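Local coordinates for protein probable aminotransferase (Pseudomonas aeruginosa, PDB 5YKR) that is a probable aminotransferase of the class-III family, a pyridoxal-phosphate protein whose cofactor is carried on a lysine side chain, at residues 225-237 against 379-391. Sequence-based numbering, arbitrary orientation.
Sequences TEPFMTNVGMVPP and VTRIGARVEYLFM
The Phe228 ring lies between Pro236 CA, over the centre of one face, and Ile382 CG2, over the other, while Thr380 CG2 and Met234 CB meet its rim in the ring plane. CG stands anti to the backbone N (chi1 -174°), which sets the ring against Ile382 and puts CZ 3.8 Å from Thr380 CG2. The guanidinium of Arg385 has Met234 CE near its edge and water 1 in its plane.

Met234 fills the middle of the interface. Its chain, fully extended beyond CG, runs past the Thr380 side chain in the opposite direction, bringing SD to 3.6 Å from Thr380 O, and lodges CE among Ile382 CG1, Arg385 CG and Glu387 CB. Beside it, the Thr230 and Ile382 side chains cross at about a right angle, CG2 of Thr230 lying 3.7 Å from CD1 of Ile382, and Leu389 CD2 lies 3.9 Å from Gly233 CA.

No direct hydrogen bond joins loop and hairpin; water takes that role. Water 1 donates to Thr230 O and to Glu387 OE1 and accepts from Arg385 NE at 2.8 Å, while water 2 links Met234 N to Glu387 O and water 3 links Met234 O to Thr380 OG1. The polar ends are also held from beyond, Arg385 NH1 by Ser85 and Glu387 OE2 by Asn429. Within the loop, Glu226 fixes Thr230 twice: OE1 takes its N-H from above the carboxylate plane, and OE2 receives OG1 on its syn lone pair.

The example illustrates direct side-chain packing with waters bridging the polar groups: the loop after strand 220-225 of the seven-stranded, mostly parallel sheet meets a beta hairpin, closed by a type II' turn from Ile382 to Arg385. By analogy with fold type I pyridoxal-phosphate enzymes, these would belong to the large and small C-terminal domains.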
ATOM      1  N   THR A 225       7.361  16.442  -7.352  1.00  9.52           N
ATOM      2  CA  THR A 225       7.262  16.459  -8.816  1.00  9.60           C
ATOM      3  C   THR A 225       7.939  15.251  -9.453  1.00  9.62           C
ATOM      4  O   THR A 225       8.966  14.768  -8.948  1.00  9.73           O
ATOM      5  CB  THR A 225       7.861  17.742  -9.408  1.00 11.07           C
ATOM      6  OG1 THR A 225       7.560  17.845 -10.821  1.00 11.63           O
ATOM      7  CG2 THR A 225       9.369  17.866  -9.167  1.00 11.83           C
ATOM      8  N   GLU A 226       7.414  14.809 -10.591  1.00  9.21           N
ATOM      9  CA  GLU A 226       8.225  14.018 -11.518  1.00  9.27           C
ATOM     10  C   GLU A 226       9.276  14.956 -12.113  1.00  9.98           C
ATOM     11  O   GLU A 226       9.037  16.158 -12.276  1.00 11.22           O
ATOM     12  CB  GLU A 226       7.392  13.431 -12.633  1.00 10.88           C
ATOM     13  CG  GLU A 226       6.363  12.400 -12.195  1.00  9.69           C
ATOM     14  CD  GLU A 226       5.728  11.794 -13.426  1.00  9.93           C
ATOM     15  OE1 GLU A 226       4.742  12.412 -13.969  1.00 10.50           O
ATOM     16  OE2 GLU A 226       6.212  10.744 -13.906  1.00 11.18           O
ATOM     17  N   PRO A 227      10.437  14.421 -12.504  1.00 10.73           N
ATOM     18  CA  PRO A 227      11.419  15.284 -13.190  1.00 11.35           C
ATOM     19  C   PRO A 227      11.083  15.592 -14.645  1.00 10.85           C
ATOM     20  O   PRO A 227      11.680  16.481 -15.259  1.00 13.00           O
ATOM     21  CB  PRO A 227      12.717  14.478 -13.043  1.00 11.10           C
ATOM     22  CG  PRO A 227      12.269  13.048 -13.033  1.00 11.62           C
ATOM     23  CD  PRO A 227      10.931  13.030 -12.347  1.00 10.91           C
ATOM     24  N   PHE A 228      10.133  14.824 -15.172  1.00 11.00           N
ATOM     25  CA  PHE A 228       9.661  14.907 -16.558  1.00 11.01           C
ATOM     26  C   PHE A 228       8.244  14.365 -16.427  1.00 11.15           C
ATOM     27  O   PHE A 228       8.082  13.252 -15.911  1.00 10.84           O
ATOM     28  CB  PHE A 228      10.626  14.043 -17.388  1.00 12.74           C
ATOM     29  CG  PHE A 228      10.434  14.081 -18.873  1.00 14.22           C
ATOM     30  CD1 PHE A 228       9.300  13.606 -19.490  1.00 19.46           C
ATOM     31  CD2 PHE A 228      11.503  14.486 -19.665  1.00 14.02           C
ATOM     32  CE1 PHE A 228       9.190  13.631 -20.870  1.00 22.32           C
ATOM     33  CE2 PHE A 228      11.412  14.534 -21.033  1.00 15.36           C
ATOM     34  CZ  PHE A 228      10.254  14.090 -21.626  1.00 20.23           C
ATOM     35  N   MET A 229       7.217  15.180 -16.719  1.00 12.24           N
ATOM     36  CA  MET A 229       5.865  14.719 -16.403  1.00 11.72           C
ATOM     37  C   MET A 229       5.464  13.607 -17.371  1.00 12.43           C
ATOM     38  O   MET A 229       5.754  13.689 -18.574  1.00 11.97           O
ATOM     39  CB  MET A 229       4.844  15.860 -16.427  1.00 11.55           C
ATOM     40  CG  MET A 229       5.245  17.022 -15.570  1.00 12.10           C
ATOM     41  SD  MET A 229       4.017  18.374 -15.514  1.00 12.67           S
ATOM     42  CE  MET A 229       2.651  17.609 -14.625  1.00 13.08           C
ATOM     43  N   THR A 230       4.787  12.592 -16.871  1.00 11.23           N
ATOM     44  CA  THR A 230       4.402  11.428 -17.673  1.00 11.39           C
ATOM     45  C   THR A 230       2.962  11.036 -17.560  1.00 11.53           C
ATOM     46  O   THR A 230       2.536  10.076 -18.191  1.00 13.45           O
ATOM     47  CB  THR A 230       5.244  10.185 -17.312  1.00 11.08           C
ATOM     48  OG1 THR A 230       4.932   9.768 -15.983  1.00 11.29           O
ATOM     49  CG2 THR A 230       6.743  10.477 -17.460  1.00 12.78           C
ATOM     50  N   ASN A 231       2.178  11.795 -16.799  1.00 11.91           N
ATOM     51  CA  ASN A 231       0.806  11.407 -16.504  1.00 12.84           C
ATOM     52  C   ASN A 231      -0.245  12.362 -17.068  1.00 14.80           C
ATOM     53  O   ASN A 231      -1.373  12.407 -16.578  1.00 16.57           O
ATOM     54  CB  ASN A 231       0.676  11.163 -15.006  1.00 13.36           C
ATOM     55  CG  ASN A 231       1.434   9.932 -14.528  1.00 13.61           C
ATOM     56  OD1 ASN A 231       2.347   9.988 -13.611  1.00 18.65           O
ATOM     57  ND2 ASN A 231       1.027   8.828 -15.054  1.00 15.51           N
ATOM     58  N   VAL A 232       0.145  13.078 -18.127  1.00 14.09           N
ATOM     59  CA  VAL A 232      -0.780  13.913 -18.914  1.00 14.78           C
ATOM     60  C   VAL A 232      -0.263  13.955 -20.342  1.00 15.37           C
ATOM     61  O   VAL A 232      -0.044  15.023 -20.934  1.00 17.83           O
ATOM     62  CB  VAL A 232      -0.972  15.308 -18.233  1.00 13.89           C
ATOM     63  CG1 VAL A 232       0.345  16.096 -18.153  1.00 14.79           C
ATOM     64  CG2 VAL A 232      -2.080  16.070 -18.899  1.00 15.51           C
ATOM     65  N   GLY A 233       0.072  12.779 -20.866  1.00 14.64           N
ATOM     66  CA  GLY A 233       1.108  12.755 -21.874  1.00 14.94           C
ATOM     67  C   GLY A 233       2.442  13.156 -21.243  1.00 13.96           C
ATOM     68  O   GLY A 233       2.556  13.279 -20.005  1.00 14.34           O
ATOM     69  N   MET A 234       3.433  13.395 -22.077  1.00 14.19           N
ATOM     70  CA  MET A 234       4.757  13.746 -21.582  1.00 12.58           C
ATOM     71  C   MET A 234       5.052  15.220 -21.671  1.00 12.74           C
ATOM     72  O   MET A 234       4.883  15.808 -22.710  1.00 14.44           O
ATOM     73  CB  MET A 234       5.818  12.981 -22.353  1.00 13.88           C
ATOM     74  CG  MET A 234       5.839  11.527 -21.993  1.00 14.43           C
ATOM     75  SD  MET A 234       7.047  10.610 -23.018  1.00 14.38           S
ATOM     76  CE  MET A 234       6.844   9.059 -22.221  1.00 15.65           C
ATOM     77  N   VAL A 235       5.492  15.806 -20.566  1.00 12.41           N
ATOM     78  CA  VAL A 235       5.862  17.222 -20.505  1.00 12.68           C
ATOM     79  C   VAL A 235       7.330  17.316 -20.123  1.00 13.31           C
ATOM     80  O   VAL A 235       7.719  17.125 -18.940  1.00 14.06           O
ATOM     81  CB  VAL A 235       4.998  18.037 -19.510  1.00 12.53           C
ATOM     82  CG1 VAL A 235       5.356  19.520 -19.653  1.00 13.45           C
ATOM     83  CG2 VAL A 235       3.504  17.756 -19.714  1.00 13.05           C
ATOM     84  N   PRO A 236       8.188  17.578 -21.107  1.00 13.91           N
ATOM     85  CA  PRO A 236       9.589  17.721 -20.752  1.00 14.09           C
ATOM     86  C   PRO A 236       9.891  18.972 -19.948  1.00 14.47           C
ATOM     87  O   PRO A 236       9.211  20.002 -20.117  1.00 15.34           O
ATOM     88  CB  PRO A 236      10.276  17.870 -22.140  1.00 16.94           C
ATOM     89  CG  PRO A 236       9.291  17.411 -23.123  1.00 19.59           C
ATOM     90  CD  PRO A 236       7.953  17.695 -22.549  1.00 16.20           C
ATOM     91  N   PRO A 237      10.875  18.931 -19.066  1.00 13.76           N
ATOM     92  CA  PRO A 237      11.353  20.143 -18.418  1.00 14.60           C
ATOM     93  C   PRO A 237      12.037  21.055 -19.452  1.00 15.33           C
ATOM     94  O   PRO A 237      12.750  20.585 -20.339  1.00 18.00           O
ATOM     95  CB  PRO A 237      12.321  19.600 -17.361  1.00 15.09           C
ATOM     96  CG  PRO A 237      12.870  18.359 -17.970  1.00 13.10           C
ATOM     97  CD  PRO A 237      11.754  17.767 -18.785  1.00 13.71           C
ATOM     98  N   VAL A 379       5.282  12.987 -30.946  1.00 15.08           N
ATOM     99  CA  VAL A 379       5.728  11.900 -30.101  1.00 15.20           C
ATOM    100  C   VAL A 379       7.000  12.266 -29.377  1.00 13.61           C
ATOM    101  O   VAL A 379       7.876  12.940 -29.921  1.00 16.71           O
ATOM    102  CB  VAL A 379       5.864  10.570 -30.914  1.00 15.73           C
ATOM    103  CG1 VAL A 379       6.984  10.596 -31.985  1.00 16.71           C
ATOM    104  CG2 VAL A 379       6.092   9.371 -30.012  1.00 16.91           C
ATOM    105  N   THR A 380       7.085  11.763 -28.125  1.00 13.52           N
ATOM    106  CA  THR A 380       8.208  12.002 -27.217  1.00 13.43           C
ATOM    107  C   THR A 380       8.706  10.685 -26.625  1.00 13.60           C
ATOM    108  O   THR A 380       7.925   9.784 -26.406  1.00 13.48           O
ATOM    109  CB  THR A 380       7.770  12.948 -26.083  1.00 14.04           C
ATOM    110  OG1 THR A 380       7.327  14.183 -26.673  1.00 15.05           O
ATOM    111  CG2 THR A 380       8.881  13.253 -25.107  1.00 16.31           C
ATOM    112  N   ARG A 381      10.013  10.589 -26.357  1.00 15.10           N
ATOM    113  CA  ARG A 381      10.607   9.399 -25.721  1.00 13.83           C
ATOM    114  C   ARG A 381      11.474   9.831 -24.538  1.00 14.94           C
ATOM    115  O   ARG A 381      12.229  10.816 -24.601  1.00 15.76           O
ATOM    116  CB  ARG A 381      11.441   8.603 -26.732  1.00 13.88           C
ATOM    117  CG  ARG A 381      12.139   7.389 -26.108  1.00 14.26           C
ATOM    118  CD  ARG A 381      12.784   6.498 -27.134  1.00 14.93           C
ATOM    119  NE  ARG A 381      13.975   7.119 -27.704  1.00 15.67           N
ATOM    120  CZ  ARG A 381      15.195   7.019 -27.205  1.00 15.10           C
ATOM    121  NH1 ARG A 381      15.432   6.324 -26.074  1.00 16.59           N
ATOM    122  NH2 ARG A 381      16.208   7.605 -27.850  1.00 19.03           N
ATOM    123  N   ILE A 382      11.341   9.093 -23.435  1.00 14.29           N
ATOM    124  CA  ILE A 382      12.259   9.170 -22.307  1.00 14.55           C
ATOM    125  C   ILE A 382      12.771   7.760 -22.062  1.00 14.26           C
ATOM    126  O   ILE A 382      12.095   6.915 -21.461  1.00 13.83           O
ATOM    127  CB  ILE A 382      11.655   9.800 -21.032  1.00 15.81           C
ATOM    128  CG1 ILE A 382      10.266   9.343 -20.734  1.00 15.43           C
ATOM    129  CG2 ILE A 382      11.717  11.282 -21.179  1.00 20.26           C
ATOM    130  CD1 ILE A 382       9.908   9.645 -19.289  1.00 19.98           C
ATOM    131  N   GLY A 383      13.958   7.491 -22.613  1.00 13.57           N
ATOM    132  CA  GLY A 383      14.538   6.172 -22.469  1.00 13.86           C
ATOM    133  C   GLY A 383      13.690   5.080 -23.096  1.00 13.84           C
ATOM    134  O   GLY A 383      13.495   5.070 -24.305  1.00 15.59           O
ATOM    135  N   ALA A 384      13.186   4.174 -22.265  1.00 13.07           N
ATOM    136  CA  ALA A 384      12.380   3.041 -22.682  1.00 12.92           C
ATOM    137  C   ALA A 384      10.910   3.347 -22.924  1.00 11.86           C
ATOM    138  O   ALA A 384      10.156   2.448 -23.348  1.00 12.75           O
ATOM    139  CB  ALA A 384      12.490   1.936 -21.659  1.00 13.86           C
ATOM    140  N   ARG A 385      10.463   4.588 -22.632  1.00 12.73           N
ATOM    141  CA  ARG A 385       9.046   4.911 -22.608  1.00 11.91           C
ATOM    142  C   ARG A 385       8.738   5.948 -23.696  1.00 11.88           C
ATOM    143  O   ARG A 385       9.425   6.964 -23.769  1.00 13.82           O
ATOM    144  CB  ARG A 385       8.704   5.469 -21.200  1.00 11.34           C
ATOM    145  CG  ARG A 385       7.246   5.681 -20.895  1.00 11.01           C
ATOM    146  CD  ARG A 385       7.087   6.346 -19.538  1.00 11.87           C
ATOM    147  NE  ARG A 385       5.669   6.366 -19.196  1.00 14.01           N
ATOM    148  CZ  ARG A 385       5.015   5.363 -18.553  1.00 13.62           C
ATOM    149  NH1 ARG A 385       5.654   4.286 -18.119  1.00 15.66           N
ATOM    150  NH2 ARG A 385       3.712   5.426 -18.435  1.00 17.17           N
ATOM    151  N   VAL A 386       7.732   5.658 -24.543  1.00 11.59           N
ATOM    152  CA  VAL A 386       7.413   6.497 -25.713  1.00 12.12           C
ATOM    153  C   VAL A 386       5.924   6.875 -25.668  1.00 12.63           C
ATOM    154  O   VAL A 386       5.077   5.993 -25.477  1.00 14.21           O
ATOM    155  CB  VAL A 386       7.661   5.691 -27.017  1.00 13.29           C
ATOM    156  CG1 VAL A 386       7.303   6.477 -28.277  1.00 14.74           C
ATOM    157  CG2 VAL A 386       9.133   5.245 -27.075  1.00 13.90           C
ATOM    158  N   GLU A 387       5.608   8.168 -25.858  1.00 13.02           N
ATOM    159  CA  GLU A 387       4.186   8.568 -25.832  1.00 13.32           C
ATOM    160  C   GLU A 387       3.937   9.684 -26.820  1.00 13.55           C
ATOM    161  O   GLU A 387       4.718  10.626 -26.896  1.00 13.75           O
ATOM    162  CB  GLU A 387       3.804   9.006 -24.409  1.00 13.48           C
ATOM    163  CG  GLU A 387       2.348   9.421 -24.232  1.00 14.28           C
ATOM    164  CD  GLU A 387       1.815   9.231 -22.818  1.00 17.30           C
ATOM    165  OE1 GLU A 387       2.651   9.018 -21.891  1.00 21.26           O
ATOM    166  OE2 GLU A 387       0.562   9.355 -22.627  1.00 17.70           O
ATOM    167  N   TYR A 388       2.781   9.596 -27.475  1.00 14.15           N
ATOM    168  CA  TYR A 388       2.329  10.667 -28.343  1.00 14.64           C
ATOM    169  C   TYR A 388       1.143  11.456 -27.709  1.00 16.96           C
ATOM    170  O   TYR A 388       0.485  10.998 -26.743  1.00 16.71           O
ATOM    171  CB  TYR A 388       2.007  10.180 -29.740  1.00 16.90           C
ATOM    172  CG  TYR A 388       1.128   8.971 -29.816  1.00 17.87           C
ATOM    173  CD1 TYR A 388      -0.282   9.095 -29.904  1.00 20.26           C
ATOM    174  CD2 TYR A 388       1.669   7.692 -29.838  1.00 18.10           C
ATOM    175  CE1 TYR A 388      -1.084   7.976 -29.954  1.00 21.65           C
ATOM    176  CE2 TYR A 388       0.855   6.571 -29.931  1.00 19.75           C
ATOM    177  CZ  TYR A 388      -0.508   6.730 -30.029  1.00 20.76           C
ATOM    178  OH  TYR A 388      -1.359   5.674 -30.096  1.00 26.17           O
ATOM    179  N   LEU A 389       0.947  12.664 -28.210  1.00 16.21           N
ATOM    180  CA  LEU A 389      -0.072  13.588 -27.726  1.00 16.23           C
ATOM    181  C   LEU A 389      -0.679  14.249 -28.949  1.00 16.83           C
ATOM    182  O   LEU A 389       0.019  14.495 -29.958  1.00 18.52           O
ATOM    183  CB  LEU A 389       0.567  14.680 -26.848  1.00 19.89           C
ATOM    184  CG  LEU A 389       0.554  14.631 -25.333  1.00 20.43           C
ATOM    185  CD1 LEU A 389       1.358  15.791 -24.778  1.00 20.36           C
ATOM    186  CD2 LEU A 389      -0.871  14.535 -24.749  1.00 19.13           C
ATOM    187  N   PHE A 390      -1.966  14.612 -28.842  1.00 16.11           N
ATOM    188  CA  PHE A 390      -2.702  15.146 -30.003  1.00 15.93           C
ATOM    189  C   PHE A 390      -2.562  16.675 -30.098  1.00 17.10           C
ATOM    190  O   PHE A 390      -3.553  17.407 -30.126  1.00 19.38           O
ATOM    191  CB  PHE A 390      -4.177  14.739 -29.962  1.00 16.78           C
ATOM    192  CG  PHE A 390      -4.441  13.282 -29.665  1.00 17.16           C
ATOM    193  CD1 PHE A 390      -3.619  12.266 -30.159  1.00 17.77           C
ATOM    194  CD2 PHE A 390      -5.539  12.923 -28.914  1.00 20.36           C
ATOM    195  CE1 PHE A 390      -3.891  10.935 -29.869  1.00 22.03           C
ATOM    196  CE2 PHE A 390      -5.842  11.596 -28.641  1.00 21.19           C
ATOM    197  CZ  PHE A 390      -5.004  10.605 -29.108  1.00 21.64           C
ATOM    198  N   MET A 391      -1.319  17.136 -30.158  1.00 16.73           N
ATOM    199  CA  MET A 391      -1.024  18.535 -30.426  1.00 18.89           C
ATOM    200  C   MET A 391       0.301  18.615 -31.205  1.00 17.25           C
ATOM    201  O   MET A 391       1.141  17.690 -31.178  1.00 18.60           O
ATOM    202  CB  MET A 391      -0.951  19.323 -29.107  1.00 18.53           C
ATOM    203  CG  MET A 391       0.107  18.834 -28.113  1.00 17.48           C
ATOM    204  SD  MET A 391       0.054  19.566 -26.476  1.00 18.16           S
ATOM    205  CE  MET A 391       0.604  21.246 -26.841  1.00 20.16           C
TER
HETATM  206  O   HOH W   1       3.460   8.061 -19.687  1.00 17.78           O
HETATM  207  O   HOH W   2       3.673  12.752 -25.057  1.00 15.64           O
HETATM  208  O   HOH W   3       5.166  15.077 -25.378  1.00 16.06           O